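Anastral spindle 2, SAS 4 (Drosophila melanogaster, PDB 4BY2) pairs the TCP domain of the centriole protein Sas-4 with a fused proline-rich motif of Ana2, and probably acts as a molecular adaptor in centriole assembly. Local coordinates at residues N82-K87 and L95-F100; S89-N94 and N108-T113; G149-H154 and K161-S166; E169-W174 and L182-N187. All coordinates share one frame; numbering follows the deposited sequence.

Contact 1 of 4, residues N82-K87 and L95-F100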
loop_
_atom_site.group_PDB
_atom_site.type_symbol
_atom_site.label_atom_id
_atom_site.label_comp_id
_atom_site.label_asym_id
_atom_site.label_seq_id
_atom_site.Cartn_x
_atom_site.Cartn_y
_atom_site.Cartn_z
ATOM N N ASN A 82 -9.704 8.108 25.204
ATOM C CA ASN A 82 -10.484 8.051 23.958
ATOM C C ASN A 82 -10.979 6.641 23.588
ATOM O O ASN A 82 -11.974 6.510 22.870
ATOM C CB ASN A 82 -9.700 8.680 22.793
ATOM C CG ASN A 82 -8.238 8.300 22.737
ATOM O OD1 ASN A 82 -7.864 7.132 22.875
ATOM N ND2 ASN A 82 -7.379 9.284 22.534
ATOM N N GLY A 83 -10.285 5.615 24.082
ATOM C CA GLY A 83 -10.617 4.216 23.837
ATOM C C GLY A 83 -9.490 3.397 23.239
ATOM O O GLY A 83 -9.636 2.183 23.070
ATOM N N ASN A 84 -8.357 4.055 22.912
ATOM C CA ASN A 84 -7.178 3.418 22.320
ATOM C C ASN A 84 -6.410 2.552 23.311
ATOM O O ASN A 84 -6.338 2.875 24.501
ATOM C CB ASN A 84 -6.230 4.460 21.705
ATOM C CG ASN A 84 -6.790 5.251 20.546
ATOM O OD1 ASN A 84 -7.903 5.016 20.061
ATOM N ND2 ASN A 84 -6.023 6.225 20.081
ATOM N N LEU A 85 -5.817 1.460 22.799
ATOM C CA LEU A 85 -4.996 0.527 23.561
ATOM C C LEU A 85 -3.655 0.328 22.839
ATOM O O LEU A 85 -3.604 -0.318 21.792
ATOM C CB LEU A 85 -5.742 -0.807 23.802
ATOM C CG LEU A 85 -4.964 -1.966 24.465
ATOM C CD1 LEU A 85 -4.423 -1.586 25.847
ATOM C CD2 LEU A 85 -5.822 -3.214 24.556
ATOM N N LYS A 86 -2.583 0.923 23.385
ATOM C CA LYS A 86 -1.239 0.821 22.822
ATOM C C LYS A 86 -0.483 -0.308 23.527
ATOM O O LYS A 86 -0.248 -0.232 24.732
ATOM C CB LYS A 86 -0.490 2.159 22.955
ATOM C CG LYS A 86 0.763 2.264 22.093
ATOM C CD LYS A 86 1.654 3.404 22.564
ATOM C CE LYS A 86 2.666 3.822 21.526
ATOM N NZ LYS A 86 2.073 4.735 20.510
ATOM N N LYS A 87 -0.124 -1.363 22.778
ATOM C CA LYS A 87 0.620 -2.502 23.316
ATOM C C LYS A 87 2.069 -2.442 22.838
ATOM O O LYS A 87 2.313 -2.372 21.634
ATOM C CB LYS A 87 -0.040 -3.835 22.926
ATOM C CG LYS A 87 -1.347 -4.115 23.658
ATOM C CD LYS A 87 -1.917 -5.489 23.316
ATOM C CE LYS A 87 -1.485 -6.566 24.286
ATOM N NZ LYS A 87 -2.116 -7.876 23.977
ATOM N N LEU A 95 5.296 -2.661 18.375
ATOM C CA LEU A 95 4.213 -1.851 18.938
ATOM C C LEU A 95 2.918 -2.061 18.158
ATOM O O LEU A 95 2.972 -2.310 16.954
ATOM C CB LEU A 95 4.584 -0.355 18.889
ATOM C CG LEU A 95 5.842 0.084 19.637
ATOM C CD1 LEU A 95 7.013 0.246 18.686
ATOM C CD2 LEU A 95 5.609 1.394 20.352
ATOM N N ARG A 96 1.755 -1.955 18.835
ATOM C CA ARG A 96 0.450 -2.050 18.175
ATOM C C ARG A 96 -0.604 -1.178 18.876
ATOM O O ARG A 96 -0.849 -1.323 20.075
ATOM C CB ARG A 96 -0.033 -3.499 17.930
ATOM C CG ARG A 96 -0.334 -4.364 19.150
ATOM C CD ARG A 96 -0.843 -5.736 18.734
ATOM N NE ARG A 96 -2.116 -5.663 18.008
ATOM C CZ ARG A 96 -2.608 -6.638 17.248
ATOM N NH1 ARG A 96 -1.941 -7.775 17.096
ATOM N NH2 ARG A 96 -3.770 -6.480 16.629
ATOM N N MET A 97 -1.174 -0.225 18.117
ATOM C CA MET A 97 -2.197 0.701 18.592
ATOM C C MET A 97 -3.565 0.201 18.145
ATOM O O MET A 97 -3.847 0.164 16.947
ATOM C CB MET A 97 -1.922 2.129 18.078
ATOM C CG MET A 97 -2.921 3.176 18.573
ATOM S SD MET A 97 -2.631 3.785 20.257
ATOM C CE MET A 97 -1.383 5.012 19.945
ATOM N N LEU A 98 -4.397 -0.212 19.112
ATOM C CA LEU A 98 -5.759 -0.694 18.875
ATOM C C LEU A 98 -6.710 0.490 19.086
ATOM O O LEU A 98 -7.074 0.800 20.225
ATOM C CB LEU A 98 -6.107 -1.870 19.812
ATOM C CG LEU A 98 -5.398 -3.197 19.541
ATOM C CD1 LEU A 98 -4.254 -3.427 20.525
ATOM C CD2 LEU A 98 -6.373 -4.356 19.617
ATOM N N TYR A 99 -7.059 1.186 17.990
ATOM C CA TYR A 99 -7.931 2.364 18.008
ATOM C C TYR A 99 -9.380 2.032 18.381
ATOM O O TYR A 99 -9.801 0.878 18.268
ATOM C CB TYR A 99 -7.889 3.105 16.657
ATOM C CG TYR A 99 -6.545 3.699 16.297
ATOM C CD1 TYR A 99 -6.196 4.981 16.708
ATOM C CD2 TYR A 99 -5.650 3.007 15.486
ATOM C CE1 TYR A 99 -4.968 5.545 16.357
ATOM C CE2 TYR A 99 -4.422 3.560 15.126
ATOM C CZ TYR A 99 -4.084 4.830 15.564
ATOM O OH TYR A 99 -2.870 5.374 15.219
ATOM N N PHE A 100 -10.138 3.062 18.814
ATOM C CA PHE A 100 -11.553 2.983 19.198
ATOM C C PHE A 100 -12.459 2.498 18.055
ATOM O O PHE A 100 -13.424 1.774 18.309
ATOM C CB PHE A 100 -12.048 4.332 19.758
ATOM C CG PHE A 100 -11.769 5.548 18.899
ATOM C CD1 PHE A 100 -12.689 5.973 17.947
ATOM C CD2 PHE A 100 -10.611 6.297 19.080
ATOM C CE1 PHE A 100 -12.433 7.101 17.159
ATOM C CE2 PHE A 100 -10.356 7.424 18.294
ATOM C CZ PHE A 100 -11.272 7.822 17.341
#
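Leu98 O is approached twice from the neighbouring strand. Leu85 N donates to it at 2.9 Å, and Asn84 CA adds a CA-H...O contact. Leu98 N returns a bond to Leu85 O, and Lys87 and Arg96 exchange a second pair, so the antiparallel hairpin of the Sas-4 part is closed. Just before strand 85-88, Asn84 reaches across with its amide. With CG anti to the carbonyl carbon (chi1 -64°), the amide is directed to the residues after strand 94-98, and OD1 accepts from Phe100 N at 3.2 Å, with the N-H bent to 139°. The same oxygen lies at the edge of the Phe100 ring, whose plane is only 5° from that of the amide. ND2 passes 3.6 Å from Tyr99 CD1 and bonds Met12 O of the fused Ana2 part. An alanine here would probably leave both Phe100 N and Met12 O without these partners. Asn82 OD1 accepts from Asn84 N, an Asx turn that fixes the backbone leading into this amide. Met97 SD packs against Asn84 CB at 3.9 Å and Lys86 CB at 3.8 Å. One amide thus ties together the end of the hairpin and the Ana2 segment, beside the packing of Met97 on Asn84, Lys86 and one face of the Tyr99 ring.

Contact 2 of 4, residues S89-N94 and N108-T113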
loop_
_atom_site.group_PDB
_atom_site.type_symbol
_atom_site.label_atom_id
_atom_site.label_comp_id
_atom_site.label_asym_id
_atom_site.label_seq_id
_atom_site.Cartn_x
_atom_site.Cartn_y
_atom_site.Cartn_z
ATOM N N SER A 89 5.940 -4.298 23.114
ATOM C CA SER A 89 6.678 -5.526 23.435
ATOM C C SER A 89 7.755 -5.215 24.488
ATOM O O SER A 89 8.230 -4.077 24.549
ATOM C CB SER A 89 7.327 -6.103 22.178
ATOM O OG SER A 89 8.217 -5.176 21.575
ATOM N N ALA A 90 8.136 -6.221 25.306
ATOM C CA ALA A 90 9.145 -6.108 26.372
ATOM C C ALA A 90 10.446 -5.418 25.918
ATOM O O ALA A 90 11.023 -4.631 26.671
ATOM C CB ALA A 90 9.444 -7.483 26.950
ATOM N N ASP A 91 10.871 -5.696 24.670
ATOM C CA ASP A 91 12.063 -5.148 24.018
ATOM C C ASP A 91 11.857 -3.721 23.478
ATOM O O ASP A 91 12.835 -2.995 23.271
ATOM C CB ASP A 91 12.523 -6.090 22.887
ATOM C CG ASP A 91 11.381 -6.738 22.119
ATOM O OD1 ASP A 91 10.786 -6.060 21.252
ATOM O OD2 ASP A 91 11.077 -7.919 22.392
ATOM N N GLY A 92 10.596 -3.347 23.253
ATOM C CA GLY A 92 10.207 -2.041 22.726
ATOM C C GLY A 92 10.431 -1.896 21.234
ATOM O O GLY A 92 10.592 -0.774 20.743
ATOM N N MET A 93 10.438 -3.030 20.501
ATOM C CA MET A 93 10.660 -3.093 19.050
ATOM C C MET A 93 9.354 -3.298 18.279
ATOM O O MET A 93 9.223 -2.794 17.163
ATOM C CB MET A 93 11.674 -4.197 18.684
ATOM C CG MET A 93 13.011 -4.071 19.386
ATOM S SD MET A 93 13.990 -2.647 18.860
ATOM C CE MET A 93 14.843 -3.337 17.464
ATOM N N ASN A 94 8.400 -4.046 18.871
ATOM C CA ASN A 94 7.089 -4.321 18.284
ATOM C C ASN A 94 5.968 -3.601 19.054
ATOM O O ASN A 94 5.741 -3.870 20.238
ATOM C CB ASN A 94 6.839 -5.827 18.179
ATOM C CG ASN A 94 7.693 -6.510 17.132
ATOM O OD1 ASN A 94 8.929 -6.431 17.140
ATOM N ND2 ASN A 94 7.050 -7.214 16.214
ATOM N N ASN A 108 6.852 -2.306 13.600
ATOM C CA ASN A 108 7.924 -3.292 13.734
ATOM C C ASN A 108 9.252 -2.583 13.458
ATOM O O ASN A 108 9.551 -2.268 12.306
ATOM C CB ASN A 108 7.714 -4.457 12.755
ATOM C CG ASN A 108 6.310 -5.013 12.724
ATOM O OD1 ASN A 108 5.410 -4.469 12.067
ATOM N ND2 ASN A 108 6.101 -6.128 13.407
ATOM N N ILE A 109 10.019 -2.281 14.521
ATOM C CA ILE A 109 11.307 -1.580 14.426
ATOM C C ILE A 109 12.390 -2.511 13.851
ATOM O O ILE A 109 13.277 -2.041 13.134
ATOM C CB ILE A 109 11.696 -0.906 15.782
ATOM C CG1 ILE A 109 10.665 0.187 16.160
ATOM C CG2 ILE A 109 13.124 -0.318 15.758
ATOM C CD1 ILE A 109 10.640 0.599 17.625
ATOM N N ARG A 110 12.289 -3.826 14.128
ATOM C CA ARG A 110 13.240 -4.820 13.619
ATOM C C ARG A 110 13.086 -5.029 12.111
ATOM O O ARG A 110 14.088 -5.154 11.402
ATOM C CB ARG A 110 13.112 -6.150 14.375
ATOM C CG ARG A 110 14.280 -6.414 15.306
ATOM C CD ARG A 110 14.182 -7.767 15.971
ATOM N NE ARG A 110 13.341 -7.746 17.168
ATOM C CZ ARG A 110 13.788 -7.512 18.398
ATOM N NH1 ARG A 110 15.072 -7.251 18.608
ATOM N NH2 ARG A 110 12.954 -7.537 19.427
ATOM N N GLU A 111 11.834 -5.043 11.627
ATOM C CA GLU A 111 11.510 -5.227 10.210
ATOM C C GLU A 111 11.412 -3.888 9.453
ATOM O O GLU A 111 11.320 -3.892 8.225
ATOM C CB GLU A 111 10.216 -6.053 10.043
ATOM C CG GLU A 111 10.256 -7.437 10.678
ATOM C CD GLU A 111 9.659 -7.541 12.071
ATOM O OE1 GLU A 111 10.068 -6.765 12.965
ATOM O OE2 GLU A 111 8.807 -8.435 12.278
ATOM N N GLY A 112 11.443 -2.771 10.189
ATOM C CA GLY A 112 11.338 -1.416 9.647
ATOM C C GLY A 112 10.027 -1.180 8.917
ATOM O O GLY A 112 10.017 -0.580 7.839
ATOM N N THR A 113 8.916 -1.693 9.479
ATOM C CA THR A 113 7.596 -1.602 8.855
ATOM C C THR A 113 6.517 -0.987 9.736
ATOM O O THR A 113 6.482 -1.206 10.947
ATOM C CB THR A 113 7.129 -2.974 8.326
ATOM O OG1 THR A 113 7.194 -3.947 9.369
ATOM C CG2 THR A 113 7.926 -3.450 7.123
#
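Met93 O accepts from Ile109 N at 2.8 Å in a nearly straight bond, and next to it Asn94 and Asn108 form an antiparallel non-hydrogen-bonded pair. Two hairpin loops of the Sas-4 TCP domain meet here, one joining strands 85-88 and 94-98, the other joining 104-108 and 113-118. The first holds a type I turn from Ser89 to Gly92. The second ends in a G1 beta bulge, where Gly112 and Thr113 both face Asn108. Both glycines have positive phi.

Asp91 links turn and neighbour. Its OD1 accepts from Met93 N at 3.1 Å through the anti lone pair, which closes an Asx turn. The same oxygen makes a salt bridge with Arg110 NH2 at 3.2 Å. The carboxylate and guanidinium planes are 70° apart, so the two groups do not pair flat. Asn94 N donates to Ser89 OG, which also ties the first loop to itself. Arg110 also touches a crystal neighbour, which may influence its pose.

Met93 lies between Ile109 and Arg110 and crosses each at about a right angle. Its CE meets Ile109 CG2 at 3.9 Å. The chain bends at chi2 and chi3 on the way there. Nearer the backbone, Met93 CG sits over one face of the Arg110 guanidinium, 3.4 Å above its plane and offset toward the rim.

Contact 3 of 4, residues G149-H154 and K161-S166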
loop_
_atom_site.group_PDB
_atom_site.type_symbol
_atom_site.label_atom_id
_atom_site.label_comp_id
_atom_site.label_asym_id
_atom_site.label_seq_id
_atom_site.Cartn_x
_atom_site.Cartn_y
_atom_site.Cartn_z
ATOM N N GLY A 149 8.174 8.298 -7.305
ATOM C CA GLY A 149 6.865 8.701 -7.807
ATOM C C GLY A 149 6.132 7.613 -8.567
ATOM O O GLY A 149 4.972 7.807 -8.941
ATOM N N THR A 150 6.801 6.458 -8.793
ATOM C CA THR A 150 6.244 5.302 -9.508
ATOM C C THR A 150 5.057 4.696 -8.765
ATOM O O THR A 150 5.123 4.476 -7.552
ATOM C CB THR A 150 7.314 4.233 -9.801
ATOM O OG1 THR A 150 7.937 3.832 -8.583
ATOM C CG2 THR A 150 8.360 4.697 -10.805
ATOM N N VAL A 151 3.963 4.459 -9.503
ATOM C CA VAL A 151 2.723 3.873 -8.997
ATOM C C VAL A 151 2.478 2.576 -9.779
ATOM O O VAL A 151 2.456 2.593 -11.015
ATOM C CB VAL A 151 1.520 4.857 -9.078
ATOM C CG1 VAL A 151 0.274 4.253 -8.444
ATOM C CG2 VAL A 151 1.846 6.202 -8.430
ATOM N N GLU A 152 2.331 1.453 -9.054
ATOM C CA GLU A 152 2.124 0.130 -9.640
ATOM C C GLU A 152 0.855 -0.532 -9.083
ATOM O O GLU A 152 0.863 -1.038 -7.957
ATOM C CB GLU A 152 3.371 -0.743 -9.413
ATOM C CG GLU A 152 3.588 -1.800 -10.479
ATOM C CD GLU A 152 4.806 -2.678 -10.267
ATOM O OE1 GLU A 152 5.941 -2.170 -10.412
ATOM O OE2 GLU A 152 4.625 -3.885 -9.984
ATOM N N ILE A 153 -0.241 -0.506 -9.869
ATOM C CA ILE A 153 -1.532 -1.092 -9.485
ATOM C C ILE A 153 -1.633 -2.529 -10.005
ATOM O O ILE A 153 -1.500 -2.758 -11.205
ATOM C CB ILE A 153 -2.762 -0.240 -9.944
ATOM C CG1 ILE A 153 -2.546 1.298 -9.772
ATOM C CG2 ILE A 153 -4.061 -0.713 -9.273
ATOM C CD1 ILE A 153 -2.559 1.897 -8.332
ATOM N N HIS A 154 -1.885 -3.481 -9.100
ATOM C CA HIS A 154 -2.063 -4.899 -9.402
ATOM C C HIS A 154 -3.558 -5.211 -9.278
ATOM O O HIS A 154 -4.062 -5.390 -8.170
ATOM C CB HIS A 154 -1.227 -5.769 -8.440
ATOM C CG HIS A 154 0.247 -5.724 -8.701
ATOM N ND1 HIS A 154 0.928 -6.833 -9.168
ATOM C CD2 HIS A 154 1.124 -4.706 -8.547
ATOM C CE1 HIS A 154 2.189 -6.456 -9.287
ATOM N NE2 HIS A 154 2.356 -5.183 -8.927
ATOM N N LYS A 161 -0.809 -2.105 -13.935
ATOM C CA LYS A 161 -0.734 -0.756 -14.492
ATOM C C LYS A 161 0.463 -0.033 -13.860
ATOM O O LYS A 161 0.509 0.129 -12.639
ATOM C CB LYS A 161 -2.049 0.008 -14.242
ATOM C CG LYS A 161 -2.154 1.366 -14.933
ATOM C CD LYS A 161 -3.395 2.118 -14.467
ATOM C CE LYS A 161 -3.498 3.493 -15.073
ATOM N NZ LYS A 161 -4.698 4.219 -14.581
ATOM N N ILE A 162 1.435 0.371 -14.693
ATOM C CA ILE A 162 2.650 1.074 -14.264
ATOM C C ILE A 162 2.581 2.527 -14.749
ATOM O O ILE A 162 2.327 2.758 -15.931
ATOM C CB ILE A 162 3.958 0.345 -14.720
ATOM C CG1 ILE A 162 3.914 -1.175 -14.437
ATOM C CG2 ILE A 162 5.203 0.967 -14.079
ATOM C CD1 ILE A 162 3.664 -2.058 -15.655
ATOM N N VAL A 163 2.792 3.500 -13.833
ATOM C CA VAL A 163 2.715 4.940 -14.123
ATOM C C VAL A 163 3.771 5.742 -13.337
ATOM O O VAL A 163 3.926 5.559 -12.127
ATOM C CB VAL A 163 1.266 5.501 -13.951
ATOM C CG1 VAL A 163 0.570 4.931 -12.718
ATOM C CG2 VAL A 163 1.220 7.031 -13.962
ATOM N N ASP A 164 4.500 6.620 -14.058
ATOM C CA ASP A 164 5.548 7.482 -13.521
ATOM C C ASP A 164 5.517 8.860 -14.206
ATOM O O ASP A 164 5.768 8.942 -15.414
ATOM C CB ASP A 164 6.938 6.817 -13.673
ATOM C CG ASP A 164 8.119 7.559 -13.046
ATOM O OD1 ASP A 164 7.893 8.386 -12.127
ATOM O OD2 ASP A 164 9.276 7.250 -13.414
ATOM N N PRO A 165 5.200 9.957 -13.474
ATOM C CA PRO A 165 5.191 11.281 -14.112
ATOM C C PRO A 165 6.589 11.921 -14.185
ATOM O O PRO A 165 6.739 13.132 -13.990
ATOM C CB PRO A 165 4.185 12.081 -13.268
ATOM C CG PRO A 165 3.938 11.252 -12.013
ATOM C CD PRO A 165 4.864 10.065 -12.043
ATOM N N SER A 166 7.611 11.101 -14.510
ATOM C CA SER A 166 9.009 11.524 -14.631
ATOM C C SER A 166 9.337 11.924 -16.073
ATOM O O SER A 166 9.378 13.122 -16.377
ATOM C CB SER A 166 9.957 10.435 -14.130
ATOM O OG SER A 166 11.312 10.817 -14.300
#
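Val151 and Val163 exchange two backbone hydrogen bonds, and Ile153 and Lys161 exchange two more. Val151 N to Val163 O is 2.8 Å, and Lys161 N to Ile153 O is 2.9 Å. Between these pairs Glu152 and Ile162 form the non-hydrogen-bonded pair. There CA-H...O contacts take over, with Glu152 CA 3.4 Å from Lys161 O.

The side-chain packing lies on both faces. On one, Val151 CB meets Val163 CG1 at 3.8 Å. That methyl stands between the backbone N and the carbonyl carbon of its own residue (chi1 41°), which turns it toward the partner strand. On the other face, Glu152 CG and Ile162 CG1 lie side by side, 4.0 Å apart. Beyond the strands, carbon packs on polar groups: Thr150 CG2 rests against Asp164 CG at 3.6 Å, and Pro165 CD comes near Gly149 O.

The polar groups mostly look elsewhere. His154 NE2 donates to Glu152 OE2 at 2.8 Å, along one strand rather than across the pair. Glu152 uses the anti lone pair of that oxygen, and the bond leaves the imidazole plane by 20°. The His154 ring also meets that of His144 in the preceding strand. Thr150 OG1 bonds Asp148. Lys161, extended throughout, makes a weak bond to Val24 O of the fused Ana2 part.

Gly149 has backbone angles at which a CB would jam against the carbonyl before it. The whole is a two-stranded antiparallel hairpin in a region matching the T-complex protein 10 C-terminus family, one of the successive hairpins of the extended beta sheet of the TCP domain.

Contact 4 of 4, residues E169-W174 and L182-N187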
loop_
_atom_site.group_PDB
_atom_site.type_symbol
_atom_site.label_atom_id
_atom_site.label_comp_id
_atom_site.label_asym_id
_atom_site.label_seq_id
_atom_site.Cartn_x
_atom_site.Cartn_y
_atom_site.Cartn_z
ATOM N N GLU A 169 7.169 10.428 -21.698
ATOM C CA GLU A 169 7.381 10.122 -23.108
ATOM C C GLU A 169 6.254 9.121 -23.313
ATOM O O GLU A 169 5.459 9.241 -24.246
ATOM C CB GLU A 169 8.745 9.426 -23.300
ATOM C CG GLU A 169 9.335 9.570 -24.687
ATOM C CD GLU A 169 10.196 10.809 -24.807
ATOM O OE1 GLU A 169 11.318 10.809 -24.250
ATOM O OE2 GLU A 169 9.737 11.795 -25.427
ATOM N N LYS A 170 6.153 8.186 -22.333
ATOM C CA LYS A 170 5.164 7.127 -22.175
ATOM C C LYS A 170 4.235 7.477 -20.996
ATOM O O LYS A 170 4.696 7.658 -19.862
ATOM C CB LYS A 170 5.835 5.745 -21.975
ATOM C CG LYS A 170 6.953 5.707 -20.917
ATOM C CD LYS A 170 7.331 4.291 -20.528
ATOM C CE LYS A 170 8.423 3.734 -21.405
ATOM N NZ LYS A 170 8.902 2.418 -20.917
ATOM N N LEU A 171 2.933 7.615 -21.279
ATOM C CA LEU A 171 1.915 7.974 -20.294
ATOM C C LEU A 171 1.667 6.871 -19.250
ATOM O O LEU A 171 1.777 7.135 -18.051
ATOM C CB LEU A 171 0.609 8.346 -21.009
ATOM C CG LEU A 171 -0.417 9.072 -20.162
ATOM C CD1 LEU A 171 -0.338 10.575 -20.382
ATOM C CD2 LEU A 171 -1.814 8.559 -20.447
ATOM N N GLU A 172 1.294 5.660 -19.704
ATOM C CA GLU A 172 0.993 4.503 -18.857
ATOM C C GLU A 172 1.453 3.207 -19.529
ATOM O O GLU A 172 1.399 3.092 -20.757
ATOM C CB GLU A 172 -0.521 4.414 -18.586
ATOM C CG GLU A 172 -1.058 5.397 -17.556
ATOM C CD GLU A 172 -2.518 5.782 -17.718
ATOM O OE1 GLU A 172 -3.292 4.993 -18.308
ATOM O OE2 GLU A 172 -2.885 6.887 -17.258
ATOM N N GLU A 173 1.891 2.231 -18.714
ATOM C CA GLU A 173 2.319 0.910 -19.172
ATOM C C GLU A 173 1.440 -0.172 -18.578
ATOM O O GLU A 173 1.046 -0.079 -17.415
ATOM C CB GLU A 173 3.792 0.650 -18.859
ATOM C CG GLU A 173 4.729 1.156 -19.940
ATOM C CD GLU A 173 6.196 0.874 -19.681
ATOM O OE1 GLU A 173 6.738 1.396 -18.680
ATOM O OE2 GLU A 173 6.807 0.140 -20.491
ATOM N N TRP A 174 1.123 -1.194 -19.383
ATOM C CA TRP A 174 0.257 -2.295 -18.987
ATOM C C TRP A 174 0.889 -3.655 -19.222
ATOM O O TRP A 174 1.484 -3.885 -20.271
ATOM C CB TRP A 174 -1.078 -2.203 -19.732
ATOM C CG TRP A 174 -2.019 -1.177 -19.177
ATOM C CD1 TRP A 174 -2.098 0.140 -19.524
ATOM C CD2 TRP A 174 -3.045 -1.399 -18.202
ATOM N NE1 TRP A 174 -3.110 0.754 -18.822
ATOM C CE2 TRP A 174 -3.711 -0.169 -18.005
ATOM C CE3 TRP A 174 -3.471 -2.524 -17.474
ATOM C CZ2 TRP A 174 -4.780 -0.033 -17.112
ATOM C CZ3 TRP A 174 -4.526 -2.386 -16.588
ATOM C CH2 TRP A 174 -5.168 -1.153 -16.412
ATOM N N LEU A 182 1.446 -3.415 -23.169
ATOM C CA LEU A 182 0.958 -2.217 -23.851
ATOM C C LEU A 182 1.623 -0.962 -23.293
ATOM O O LEU A 182 1.643 -0.763 -22.080
ATOM C CB LEU A 182 -0.582 -2.123 -23.768
ATOM C CG LEU A 182 -1.265 -0.838 -24.287
ATOM C CD1 LEU A 182 -1.086 -0.660 -25.795
ATOM C CD2 LEU A 182 -2.737 -0.832 -23.940
ATOM N N VAL A 183 2.173 -0.124 -24.186
ATOM C CA VAL A 183 2.842 1.127 -23.832
ATOM C C VAL A 183 2.111 2.299 -24.489
ATOM O O VAL A 183 2.174 2.462 -25.706
ATOM C CB VAL A 183 4.363 1.133 -24.169
ATOM C CG1 VAL A 183 5.045 2.383 -23.620
ATOM C CG2 VAL A 183 5.063 -0.122 -23.661
ATOM N N GLN A 184 1.410 3.100 -23.676
ATOM C CA GLN A 184 0.701 4.298 -24.125
ATOM C C GLN A 184 1.692 5.458 -24.030
ATOM O O GLN A 184 2.417 5.554 -23.042
ATOM C CB GLN A 184 -0.550 4.547 -23.252
ATOM C CG GLN A 184 -1.344 5.821 -23.573
ATOM C CD GLN A 184 -2.018 5.786 -24.924
ATOM O OE1 GLN A 184 -3.017 5.092 -25.131
ATOM N NE2 GLN A 184 -1.501 6.563 -25.863
ATOM N N LEU A 185 1.754 6.304 -25.069
ATOM C CA LEU A 185 2.665 7.449 -25.129
ATOM C C LEU A 185 1.900 8.751 -24.847
ATOM O O LEU A 185 0.667 8.767 -24.927
ATOM C CB LEU A 185 3.373 7.517 -26.509
ATOM C CG LEU A 185 4.460 6.472 -26.905
ATOM C CD1 LEU A 185 5.665 6.496 -25.996
ATOM C CD2 LEU A 185 3.913 5.067 -27.066
ATOM N N ARG A 186 2.629 9.834 -24.506
ATOM C CA ARG A 186 2.055 11.154 -24.213
ATOM C C ARG A 186 1.421 11.782 -25.464
ATOM O O ARG A 186 0.317 12.326 -25.381
ATOM C CB ARG A 186 3.133 12.083 -23.638
ATOM C CG ARG A 186 2.604 13.344 -22.964
ATOM C CD ARG A 186 3.649 14.441 -23.042
ATOM N NE ARG A 186 3.361 15.570 -22.156
ATOM C CZ ARG A 186 4.278 16.421 -21.707
ATOM N NH1 ARG A 186 5.556 16.267 -22.037
ATOM N NH2 ARG A 186 3.930 17.419 -20.906
ATOM N N ASN A 187 2.114 11.678 -26.621
ATOM C CA ASN A 187 1.677 12.214 -27.918
ATOM C C ASN A 187 0.429 11.510 -28.506
ATOM O O ASN A 187 -0.127 11.988 -29.498
ATOM C CB ASN A 187 2.840 12.224 -28.932
ATOM C CG ASN A 187 3.643 10.944 -29.017
ATOM O OD1 ASN A 187 3.124 9.833 -28.883
ATOM N ND2 ASN A 187 4.940 11.076 -29.256
#
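Leu182 pairs with Trp174 through two backbone bonds. Its O accepts from Trp174 N at 2.8 Å and its N donates to Trp174 O, which also accepts from His181 ND1. On one face, Leu182 CB and Trp174 CB are 4.1 Å apart.

Val183 points to the other face. Both of its methyls meet Glu173 CG at 3.9 Å, and CG1 also touches Lys170 CB. Lys170 NZ and Glu173 OE2 form a salt bridge on this face at 3.1 Å, and the hydrogen bond within it is weak. The same carboxylate oxygen takes a weak bond from His181.

Gln184 N donates to Glu172 O at 2.9 Å. Its own O takes a weak bond from Leu171 N, bent to 122°. Leu171 and Glu172 both face Gln184, a classic beta bulge. CG, anti to the backbone N (chi1 177°), lies beside the Leu171 side chain. The chain then bends at chi2. NE2 donates to Leu185 O at 3.2 Å, in both the carbonyl and the amide plane, while OE1 accepts from Lys190 NZ. An alanine here would probably leave Lys190 NZ and Leu185 O without these mates and open a gap beside Leu171.

Leu185 CD1 comes to 3.3 Å from Glu169 O. Arg186 N then donates to that oxygen at 2.9 Å. The Sas-4 hairpin is thus regular at Trp174 and irregular at the bulge, where the Gln184 amide links its strand to the next one.

All four contacts lie in the Sas-4 part and follow one antiparallel series of strands. Contacts 1 and 2 alternate along the chain and share strand 94-98. They touch where Leu95 CD1 meets Ile109 CD1 at 3.8 Å. Contacts 3 and 4 have centres 11 Å apart and join through neighbouring strands 160-163 and 170-175. Ile162 N lies 2.8 Å from Glu173 O there, probably a hydrogen bond, and Lys161 packs on Glu172 and Trp174. The two groups are far apart, with about 34 Å between the centres of contacts 1 and 3. The fused Ana2 segment reaches both, at Met12 by contact 1 and at Ser21 and Val24 by contact 3.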